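Local coordinates for replication protein (Sphinx1.76-related DNA, PDB 6H24) that probably initiates replication of its small circular DNA as a Rep-type initiator, represented here by its N-terminal winged-helix (WH1) domain, which pairs with a second copy, at residues 6-11 against 119-124; 20-25 against 70-74; 27-32 against 45-51; 94-99 against 111-117. All blocks are in the same frame, centred on the assembly; numbering follows the deposited sequence.

Interaction 1. Residues 6-11 against 119-124; sequences KDNALM and PLITRL
Leu120 lays its side chain across helix 2-14, with CD1 between Leu10 and Lys6 and CD2 on Asp7: CD1 meets Leu10 CD2 at 3.8 Å, and CD2 lies against Asp7 CB and the carboxylate. Leu10 and Leu120 run past each other in opposite directions, so the overlap is alongside and not end-on. Leu124, one turn later, comes in at about a right angle to Leu10, and its CD2 reaches both Leu10 CD2 (3.9 Å) and Met11 CE (3.7 Å). In Met11, chi1 and chi2 carry SD over one face of the Arg123 guanidinium, and the turn at chi3 then points CE at Leu124 CD2.

The polar part is a salt bridge. Arg123 NE meets the syn lone pair of Asp7 OD2 over 2.9 Å at 155°, in the guanidinium plane; a weak second bond joins Arg123 NH2 to Asp7 OD1 at 3.3 Å. The two planes are 36° apart, which fits one good bond and one poor one. With CG anti to the backbone N (chi1 -174°), Asp7 holds its carboxylate out toward the arginine, whose NH1 is taken by Glu126. On the other flank Lys6 passes Leu120 CD1 with CE and brings NZ to 3.7 Å from Pro119 CG; that ammonium is hydrogen-bonded to Ala116 O.

Leu120 is the N-cap residue of helix 121-128, so the contact brings the start of that helix against helix 2-14. Leu10 and Leu124 both also touch Trp96, while strand 78-85 meets helix 2-14 through Phe79 and Tyr81.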
# COMPACT_ATOMS: atom_id res chain seq x y z
N LYS A 6 12.65 2.59 12.59
CA LYS A 6 12.09 2.25 11.28
C LYS A 6 13.20 2.06 10.26
O LYS A 6 13.15 1.12 9.46
CB LYS A 6 11.08 3.32 10.84
CG LYS A 6 10.36 2.95 9.53
CD LYS A 6 9.29 3.96 9.09
CE LYS A 6 9.79 5.37 8.87
NZ LYS A 6 8.68 6.18 8.28
N ASP A 7 14.20 2.95 10.26
CA ASP A 7 15.34 2.82 9.36
C ASP A 7 15.98 1.45 9.53
O ASP A 7 16.21 0.72 8.55
CB ASP A 7 16.33 3.95 9.69
CG ASP A 7 17.53 4.03 8.73
OD1 ASP A 7 18.05 2.99 8.29
OD2 ASP A 7 17.97 5.17 8.45
N ASN A 8 16.21 1.04 10.78
CA ASN A 8 16.81 -0.26 11.06
C ASN A 8 15.95 -1.39 10.51
O ASN A 8 16.45 -2.33 9.89
CB ASN A 8 16.99 -0.45 12.56
CG ASN A 8 18.13 0.37 13.12
OD1 ASN A 8 18.97 0.87 12.37
ND2 ASN A 8 18.17 0.50 14.44
N ALA A 9 14.64 -1.33 10.76
CA ALA A 9 13.75 -2.39 10.30
C ALA A 9 13.74 -2.48 8.78
O ALA A 9 13.77 -3.57 8.21
CB ALA A 9 12.34 -2.17 10.84
N LEU A 10 13.69 -1.33 8.11
CA LEU A 10 13.65 -1.33 6.65
C LEU A 10 14.97 -1.83 6.07
O LEU A 10 14.97 -2.60 5.10
CB LEU A 10 13.34 0.07 6.13
CG LEU A 10 13.18 0.18 4.62
CD1 LEU A 10 11.98 -0.66 4.19
CD2 LEU A 10 13.02 1.61 4.16
N MET A 11 16.10 -1.41 6.64
CA MET A 11 17.39 -1.85 6.11
C MET A 11 17.57 -3.36 6.30
O MET A 11 18.08 -4.04 5.40
CB MET A 11 18.53 -1.09 6.80
CG MET A 11 18.57 0.41 6.52
SD MET A 11 18.55 0.85 4.76
CE MET A 11 16.93 1.59 4.63
N PRO A 119 9.98 8.52 3.32
CA PRO A 119 11.03 9.34 3.96
C PRO A 119 12.39 8.68 3.99
O PRO A 119 13.39 9.36 4.26
CB PRO A 119 10.51 9.58 5.38
CG PRO A 119 9.44 8.57 5.59
CD PRO A 119 8.91 8.15 4.26
N LEU A 120 12.47 7.38 3.73
CA LEU A 120 13.72 6.64 3.74
C LEU A 120 14.22 6.31 2.33
O LEU A 120 15.12 5.48 2.19
CB LEU A 120 13.56 5.35 4.55
CG LEU A 120 13.41 5.58 6.06
CD1 LEU A 120 12.86 4.34 6.76
CD2 LEU A 120 14.74 5.99 6.66
N ILE A 121 13.67 6.94 1.29
CA ILE A 121 14.07 6.60 -0.07
C ILE A 121 15.55 6.91 -0.30
O ILE A 121 16.24 6.15 -0.98
CB ILE A 121 13.17 7.33 -1.09
CG1 ILE A 121 11.82 6.61 -1.21
CG2 ILE A 121 13.83 7.35 -2.46
CD1 ILE A 121 11.89 5.30 -1.98
N THR A 122 16.06 8.01 0.26
CA THR A 122 17.47 8.31 0.06
C THR A 122 18.35 7.28 0.76
O THR A 122 19.44 6.95 0.27
CB THR A 122 17.82 9.72 0.52
OG1 THR A 122 17.11 10.65 -0.29
CG2 THR A 122 19.31 9.97 0.35
N ARG A 123 17.90 6.75 1.91
CA ARG A 123 18.64 5.68 2.56
C ARG A 123 18.64 4.42 1.70
O ARG A 123 19.65 3.71 1.62
CB ARG A 123 18.03 5.38 3.93
CG ARG A 123 18.23 6.49 4.95
CD ARG A 123 19.65 6.49 5.51
NE ARG A 123 19.94 5.27 6.26
CZ ARG A 123 20.73 4.28 5.84
NH1 ARG A 123 21.34 4.34 4.66
NH2 ARG A 123 20.91 3.22 6.61
N LEU A 124 17.52 4.12 1.04
CA LEU A 124 17.49 2.97 0.14
C LEU A 124 18.41 3.19 -1.06
O LEU A 124 19.06 2.25 -1.52
CB LEU A 124 16.07 2.69 -0.34
CG LEU A 124 15.09 2.15 0.71
CD1 LEU A 124 13.69 2.05 0.12
CD2 LEU A 124 15.55 0.80 1.25

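Interaction 2. Residues 20-25 against 70-74; sequences VEQRLI and ACKDL
Val20 straddles the Ala70 methyl with both of its branches, CG1 and CG2 each lying 3.7 Å from Ala70 CB, and this begins the apolar packing of a crossing in which helices 20-25 and 70-74 meet at 97° with their axes 9.3 Å apart. Val20 can do this because chi1 of 62° turns the two methyls together toward the alanine. Ala70 sits at the closest point, its CA 5.1 Å from Glu21 CA. One turn on from Val20, Leu24 sends CD2 to Cys71 SG (3.7 Å) and also skirts the backbone of Ala70. Ile25 crosses Leu74 at about a right angle, with CG1 3.9 Å from Leu74 CD2.

The polar part belongs to Glu21, whose chain is extended beyond CG and runs over Ala70 O to the side of Asp73. Its OE2 comes near Leu74 N, but at a poor angle, and that amide is already bonded to Ala70 O within its own helix. The carboxylate is instead held by Arg77 in a salt bridge at OE2 and by the backbone N of Ala18 at OE1. One water donates to both Glu21 OE1 (2.7 Å) and Asp73 OD2, the latter at a suspiciously short distance. The two carboxylates, with planes 75° apart, are linked through the two O-H groups of this one water, which would probably ease the repulsion between like charges.

Around the crossing, Val109 and Ile111 of strand 108-113 lie against Cys71, and Leu24 shares Val109 with it. Trp96 touches Ile25 and Leu74, Phe128 of helix 121-128 reaches Ile25, and Tyr52 of helix 49-56 closes on Val20.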
# COMPACT_ATOMS: atom_id res chain seq x y z
N VAL A 20 17.16 -7.56 -8.76
CA VAL A 20 16.31 -6.86 -9.72
C VAL A 20 15.34 -5.93 -9.00
O VAL A 20 14.98 -4.87 -9.51
CB VAL A 20 15.56 -7.85 -10.64
CG1 VAL A 20 14.63 -8.74 -9.83
CG2 VAL A 20 14.81 -7.07 -11.72
N GLU A 21 14.89 -6.32 -7.80
CA GLU A 21 14.00 -5.46 -7.03
C GLU A 21 14.74 -4.23 -6.52
O GLU A 21 14.18 -3.13 -6.50
CB GLU A 21 13.40 -6.23 -5.86
CG GLU A 21 12.47 -7.36 -6.24
CD GLU A 21 12.10 -8.17 -5.01
OE1 GLU A 21 12.70 -9.25 -4.81
OE2 GLU A 21 11.24 -7.71 -4.24
N GLN A 22 15.99 -4.41 -6.08
CA GLN A 22 16.82 -3.27 -5.69
C GLN A 22 17.01 -2.32 -6.86
O GLN A 22 16.93 -1.10 -6.70
CB GLN A 22 18.17 -3.77 -5.19
CG GLN A 22 18.07 -4.65 -3.96
CD GLN A 22 19.42 -5.04 -3.42
OE1 GLN A 22 20.46 -4.60 -3.91
NE2 GLN A 22 19.42 -5.88 -2.39
N ARG A 23 17.25 -2.86 -8.05
CA ARG A 23 17.46 -2.02 -9.22
C ARG A 23 16.17 -1.36 -9.67
O ARG A 23 16.19 -0.22 -10.14
CB ARG A 23 18.08 -2.86 -10.34
CG ARG A 23 19.54 -3.20 -10.05
CD ARG A 23 20.10 -4.14 -11.07
NE ARG A 23 21.54 -4.30 -10.95
CZ ARG A 23 22.26 -5.18 -11.64
NH1 ARG A 23 21.64 -6.00 -12.48
NH2 ARG A 23 23.57 -5.26 -11.47
N LEU A 24 15.03 -2.05 -9.55
CA LEU A 24 13.75 -1.41 -9.82
C LEU A 24 13.60 -0.15 -8.98
O LEU A 24 13.21 0.91 -9.49
CB LEU A 24 12.61 -2.39 -9.54
CG LEU A 24 11.20 -1.82 -9.55
CD1 LEU A 24 10.79 -1.36 -10.93
CD2 LEU A 24 10.22 -2.88 -9.04
N ILE A 25 13.90 -0.25 -7.69
CA ILE A 25 13.77 0.90 -6.79
C ILE A 25 14.77 1.99 -7.18
O ILE A 25 14.41 3.18 -7.27
CB ILE A 25 13.95 0.46 -5.33
CG1 ILE A 25 12.73 -0.36 -4.89
CG2 ILE A 25 14.15 1.67 -4.41
CD1 ILE A 25 12.93 -1.05 -3.55
N ALA A 70 9.82 -8.33 -11.04
CA ALA A 70 10.32 -7.69 -9.82
C ALA A 70 9.23 -6.86 -9.13
O ALA A 70 9.16 -6.82 -7.90
CB ALA A 70 11.52 -6.80 -10.14
N CYS A 71 8.38 -6.20 -9.92
CA CYS A 71 7.26 -5.46 -9.35
C CYS A 71 6.38 -6.37 -8.51
O CYS A 71 6.02 -6.04 -7.38
CB CYS A 71 6.44 -4.81 -10.47
SG CYS A 71 7.20 -3.32 -11.17
N LYS A 72 6.02 -7.53 -9.06
CA LYS A 72 5.16 -8.46 -8.32
C LYS A 72 5.84 -8.94 -7.04
O LYS A 72 5.21 -9.02 -5.98
CB LYS A 72 4.79 -9.64 -9.21
N ASP A 73 7.13 -9.28 -7.13
CA ASP A 73 7.84 -9.78 -5.95
C ASP A 73 7.92 -8.70 -4.87
O ASP A 73 7.73 -8.99 -3.68
CB ASP A 73 9.23 -10.25 -6.36
CG ASP A 73 9.20 -11.51 -7.22
OD1 ASP A 73 8.11 -12.09 -7.42
OD2 ASP A 73 10.28 -11.92 -7.70
N LEU A 74 8.21 -7.46 -5.26
CA LEU A 74 8.30 -6.37 -4.29
C LEU A 74 6.94 -6.08 -3.67
O LEU A 74 6.84 -5.80 -2.47
CB LEU A 74 8.86 -5.13 -4.99
CG LEU A 74 9.03 -3.88 -4.12
CD1 LEU A 74 9.95 -4.20 -2.97
CD2 LEU A 74 9.58 -2.71 -4.93
O HOH W 1 12.49 -11.05 -6.82

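Interaction 3. Residues 27-32 against 45-51; sequences LAIIEA and LTVHASS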
# COMPACT_ATOMS: atom_id res chain seq x y z
N LEU A 27 16.11 2.56 -10.06
CA LEU A 27 15.72 3.17 -11.33
C LEU A 27 14.55 4.13 -11.15
O LEU A 27 14.51 5.18 -11.80
CB LEU A 27 15.36 2.07 -12.34
CG LEU A 27 16.51 1.21 -12.83
CD1 LEU A 27 15.93 -0.02 -13.54
CD2 LEU A 27 17.44 1.98 -13.76
N ALA A 28 13.57 3.77 -10.32
CA ALA A 28 12.46 4.68 -10.07
C ALA A 28 12.98 6.00 -9.50
O ALA A 28 12.50 7.08 -9.88
CB ALA A 28 11.45 4.04 -9.12
N ILE A 29 13.94 5.93 -8.59
CA ILE A 29 14.53 7.13 -8.00
C ILE A 29 15.24 7.96 -9.06
O ILE A 29 15.06 9.18 -9.14
CB ILE A 29 15.50 6.75 -6.86
CG1 ILE A 29 14.74 6.12 -5.69
CG2 ILE A 29 16.30 7.96 -6.40
CD1 ILE A 29 15.63 5.36 -4.74
N ILE A 30 16.07 7.31 -9.87
CA ILE A 30 16.84 8.00 -10.90
C ILE A 30 15.92 8.65 -11.93
O ILE A 30 16.08 9.83 -12.27
CB ILE A 30 17.83 7.03 -11.56
CG1 ILE A 30 18.93 6.65 -10.58
CG2 ILE A 30 18.41 7.63 -12.84
CD1 ILE A 30 19.80 5.51 -11.05
N GLU A 31 14.96 7.88 -12.45
CA GLU A 31 14.07 8.44 -13.47
C GLU A 31 13.21 9.57 -12.92
O GLU A 31 12.91 10.52 -13.65
CB GLU A 31 13.20 7.33 -14.07
CG GLU A 31 12.44 7.77 -15.31
CD GLU A 31 11.97 6.59 -16.16
OE1 GLU A 31 12.62 5.53 -16.15
OE2 GLU A 31 10.93 6.74 -16.84
N ALA A 32 12.82 9.49 -11.65
CA ALA A 32 12.04 10.57 -11.06
C ALA A 32 12.83 11.87 -11.10
O ALA A 32 12.36 12.89 -11.61
CB ALA A 32 11.66 10.22 -9.62
N LEU A 45 5.48 6.39 -10.10
CA LEU A 45 6.81 6.58 -10.65
C LEU A 45 7.00 5.60 -11.80
O LEU A 45 6.75 4.40 -11.64
CB LEU A 45 7.86 6.35 -9.58
CG LEU A 45 7.78 7.28 -8.38
CD1 LEU A 45 8.71 6.82 -7.28
CD2 LEU A 45 8.14 8.68 -8.82
N THR A 46 7.41 6.11 -12.95
CA THR A 46 7.62 5.27 -14.13
C THR A 46 9.06 4.76 -14.17
O THR A 46 10.00 5.46 -13.80
CB THR A 46 7.30 6.06 -15.40
OG1 THR A 46 5.92 6.45 -15.39
CG2 THR A 46 7.58 5.22 -16.65
N VAL A 47 9.21 3.50 -14.59
CA VAL A 47 10.50 2.90 -14.88
C VAL A 47 10.45 2.30 -16.28
O VAL A 47 9.54 1.52 -16.60
CB VAL A 47 10.89 1.81 -13.86
CG1 VAL A 47 12.20 1.13 -14.28
CG2 VAL A 47 11.02 2.40 -12.47
N HIS A 48 11.40 2.69 -17.12
CA HIS A 48 11.52 2.18 -18.48
C HIS A 48 12.51 1.03 -18.53
O HIS A 48 13.60 1.11 -17.95
CB HIS A 48 11.98 3.28 -19.44
CG HIS A 48 10.95 4.32 -19.73
ND1 HIS A 48 10.58 5.28 -18.81
CD2 HIS A 48 10.22 4.56 -20.84
CE1 HIS A 48 9.65 6.06 -19.34
NE2 HIS A 48 9.41 5.64 -20.57
N ALA A 49 12.15 -0.04 -19.24
CA ALA A 49 13.13 -1.09 -19.50
C ALA A 49 14.36 -0.52 -20.19
O ALA A 49 15.48 -1.01 -19.96
CB ALA A 49 12.51 -2.21 -20.35
N SER A 50 14.19 0.51 -21.02
CA SER A 50 15.33 1.13 -21.69
C SER A 50 16.30 1.72 -20.67
O SER A 50 17.52 1.65 -20.87
CB SER A 50 14.84 2.22 -22.64
OG SER A 50 14.00 3.15 -21.97
N SER A 51 15.79 2.28 -19.57
CA SER A 51 16.67 2.81 -18.53
C SER A 51 17.39 1.67 -17.82
O SER A 51 18.58 1.79 -17.50
CB SER A 51 15.88 3.65 -17.54
OG SER A 51 15.18 4.70 -18.18
O HOH W 2 10.37 7.30 -11.82
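Glu31 grips the junction of strand 45-48 and helix 49-56 with both carboxylate oxygens. OE1 accepts the backbone N-H of His48 at 3.2 Å and 151°, on its syn side, plus a weak bond from Ser51 OG. OE2 is given a very short bond by His48 ND1, 2.5 Å, although Glu31 has a second conformer and this length is doubtful. Chi1 of -169° swings the Glu31 chain away from the backbone N and out across Thr46 O to the imidazole edge. With an alanine instead of His48, OE2 would probably lose this mate, and the carboxylate, kept by the backbone N-H and the weak Ser51 bond, would be freer to turn.

His48 is the N-cap residue of helix 49-56, and the pair belongs to a winged-helix domain of the Rep WH1 family, where strand 45-48 edges a three-stranded sheet packed on helix 19-34; the segment axes cross at 104°. A water donates to both Ala28 O (2.9 Å) and Thr46 O (2.7 Å).

Beyond the polar groups, Val47 packs on the helix: CG1 meets Leu27 CB at 3.8 Å, and CG2 lies equally far from Ala28 CB. Leu45 CD2 packs on Ala32 CB (3.9 Å).

Interaction 4. Residues 94-99 against 111-117; sequences SRWVSQ and IIFAPAV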
# COMPACT_ATOMS: atom_id res chain seq x y z
N SER A 94 3.90 -2.56 7.31
CA SER A 94 3.85 -1.72 6.11
C SER A 94 4.26 -2.53 4.89
O SER A 94 5.03 -3.49 4.99
CB SER A 94 4.80 -0.50 6.23
OG SER A 94 4.79 0.30 5.06
N ARG A 95 3.72 -2.13 3.74
CA ARG A 95 4.23 -2.56 2.45
C ARG A 95 5.45 -1.72 2.06
O ARG A 95 5.73 -0.67 2.63
CB ARG A 95 3.16 -2.43 1.38
CG ARG A 95 1.94 -3.33 1.57
CD ARG A 95 2.33 -4.78 1.59
NE ARG A 95 1.17 -5.66 1.70
CZ ARG A 95 1.23 -6.98 1.74
NH1 ARG A 95 2.40 -7.60 1.64
NH2 ARG A 95 0.12 -7.69 1.85
N TRP A 96 6.18 -2.21 1.05
CA TRP A 96 7.16 -1.38 0.36
C TRP A 96 6.48 -0.47 -0.66
O TRP A 96 6.80 0.72 -0.75
CB TRP A 96 8.19 -2.26 -0.36
CG TRP A 96 9.17 -2.93 0.54
CD1 TRP A 96 8.95 -4.00 1.35
CD2 TRP A 96 10.56 -2.60 0.68
NE1 TRP A 96 10.11 -4.35 2.00
CE2 TRP A 96 11.11 -3.51 1.61
CE3 TRP A 96 11.40 -1.63 0.11
CZ2 TRP A 96 12.45 -3.47 1.99
CZ3 TRP A 96 12.72 -1.59 0.49
CH2 TRP A 96 13.24 -2.51 1.42
N VAL A 97 5.54 -1.02 -1.42
CA VAL A 97 4.80 -0.31 -2.45
C VAL A 97 3.31 -0.58 -2.27
O VAL A 97 2.92 -1.69 -1.90
CB VAL A 97 5.27 -0.72 -3.87
CG1 VAL A 97 6.68 -0.23 -4.15
CG2 VAL A 97 5.22 -2.25 -4.02
N SER A 98 2.49 0.44 -2.49
CA SER A 98 1.04 0.30 -2.38
C SER A 98 0.39 -0.11 -3.70
O SER A 98 -0.76 -0.56 -3.69
CB SER A 98 0.42 1.62 -1.93
OG SER A 98 0.79 2.67 -2.80
N GLN A 99 1.10 0.05 -4.82
CA GLN A 99 0.52 -0.09 -6.14
C GLN A 99 1.64 -0.37 -7.12
O GLN A 99 2.71 0.23 -7.02
CB GLN A 99 -0.22 1.20 -6.55
CG GLN A 99 -0.98 1.15 -7.87
CD GLN A 99 -1.60 2.49 -8.24
OE1 GLN A 99 -1.36 3.03 -9.32
NE2 GLN A 99 -2.39 3.03 -7.33
N ILE A 111 5.26 2.24 -10.14
CA ILE A 111 5.12 1.87 -8.74
C ILE A 111 4.77 3.11 -7.93
O ILE A 111 5.09 4.24 -8.32
CB ILE A 111 6.39 1.21 -8.15
CG1 ILE A 111 7.58 2.17 -8.11
CG2 ILE A 111 6.76 -0.05 -8.94
CD1 ILE A 111 8.78 1.60 -7.37
N ILE A 112 4.09 2.91 -6.81
CA ILE A 112 3.94 3.93 -5.78
C ILE A 112 4.50 3.39 -4.48
O ILE A 112 4.09 2.32 -4.02
CB ILE A 112 2.47 4.36 -5.58
CG1 ILE A 112 1.81 4.74 -6.91
CG2 ILE A 112 2.43 5.54 -4.62
CD1 ILE A 112 0.37 5.20 -6.77
N PHE A 113 5.42 4.13 -3.87
CA PHE A 113 5.95 3.71 -2.58
C PHE A 113 4.93 3.93 -1.47
O PHE A 113 4.17 4.90 -1.48
CB PHE A 113 7.23 4.48 -2.27
CG PHE A 113 8.41 4.04 -3.08
CD1 PHE A 113 9.01 2.82 -2.83
CD2 PHE A 113 8.90 4.83 -4.10
CE1 PHE A 113 10.09 2.40 -3.59
CE2 PHE A 113 9.98 4.42 -4.86
CZ PHE A 113 10.59 3.21 -4.59
N ALA A 114 4.94 3.01 -0.51
CA ALA A 114 4.11 3.15 0.67
C ALA A 114 4.59 4.33 1.52
O ALA A 114 5.77 4.67 1.51
CB ALA A 114 4.15 1.87 1.50
N PRO A 115 3.69 4.95 2.29
CA PRO A 115 4.10 6.18 2.99
C PRO A 115 5.19 5.99 4.02
O PRO A 115 5.97 6.91 4.26
CB PRO A 115 2.79 6.69 3.63
CG PRO A 115 1.84 5.52 3.60
CD PRO A 115 2.25 4.66 2.44
N ALA A 116 5.31 4.81 4.64
CA ALA A 116 6.38 4.61 5.61
C ALA A 116 7.75 4.61 4.95
O ALA A 116 8.76 4.94 5.60
CB ALA A 116 6.17 3.29 6.35
N VAL A 117 7.82 4.22 3.68
CA VAL A 117 9.09 4.10 2.97
C VAL A 117 9.53 5.43 2.37
O VAL A 117 10.74 5.70 2.29
CB VAL A 117 8.94 3.01 1.88
CG1 VAL A 117 10.17 2.95 1.01
CG2 VAL A 117 8.67 1.66 2.54
O HOH W 3 3.31 2.66 4.81
O HOH W 4 1.36 4.80 -1.19
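The contact lies at the open end of the winged-helix hairpin of strands 97-103 and 108-113 and takes in the chain just beyond it. Val97 and Phe113 form an antiparallel non-hydrogen-bonded pair, CA to CA 4.2 Å, with diverging side chains. Flanking bonds run from Ser98 N to Ile112 O (2.9 Å) and from Ala114 N to Trp96 O (3.0 Å); the latter is almost straight at 176°, yet its donor stands 43° out of the carbonyl plane. Ile112 CD1 lies against the Gln99 amide, 3.6 Å from NE2.

Ser94 OG, anti to the backbone N at chi1 179°, donates to Arg95 O over 2.8 Å on an in-plane lone pair. It also receives a proton from a water that accepts from Ala116 N (2.9 Å), and touches Ala116 CB at 3.5 Å. An alanine at Ser94 would remove that hydroxyl and is likely to leave the water without its acceptor here and Arg95 O without this donor.

Arg95 NH2 hydrogen-bonds to O of Phe75 of the second subunit; Ser94 and Gln99 pair with a strand there. Ser98 N, Ala114 N, Ala116 N and Arg95 O thus all have partners, consistent with a well-defined bend.

From the N terminus, helix 2-14 enters interaction 1, whose partner 119-124 lies near the other end of the chain; the loop it closes encloses the other three contacts. Helix 19-34 serves two of them: 20-25 meets helix 60-75 in interaction 2, and 27-32 meets strand 45-48 in interaction 3, which nests inside interaction 2. Interaction 4 follows in series. None of the loops cross. Interactions 1 and 3, centres about 20 Å apart, lie on opposite sides of the chain's centre, yet Ile121 touches Ile29. Interaction 4 joins all: Trp96 reaches Leu10 and Leu74, and Leu45 N probably bonds Ile111 O, tying helices to sheet.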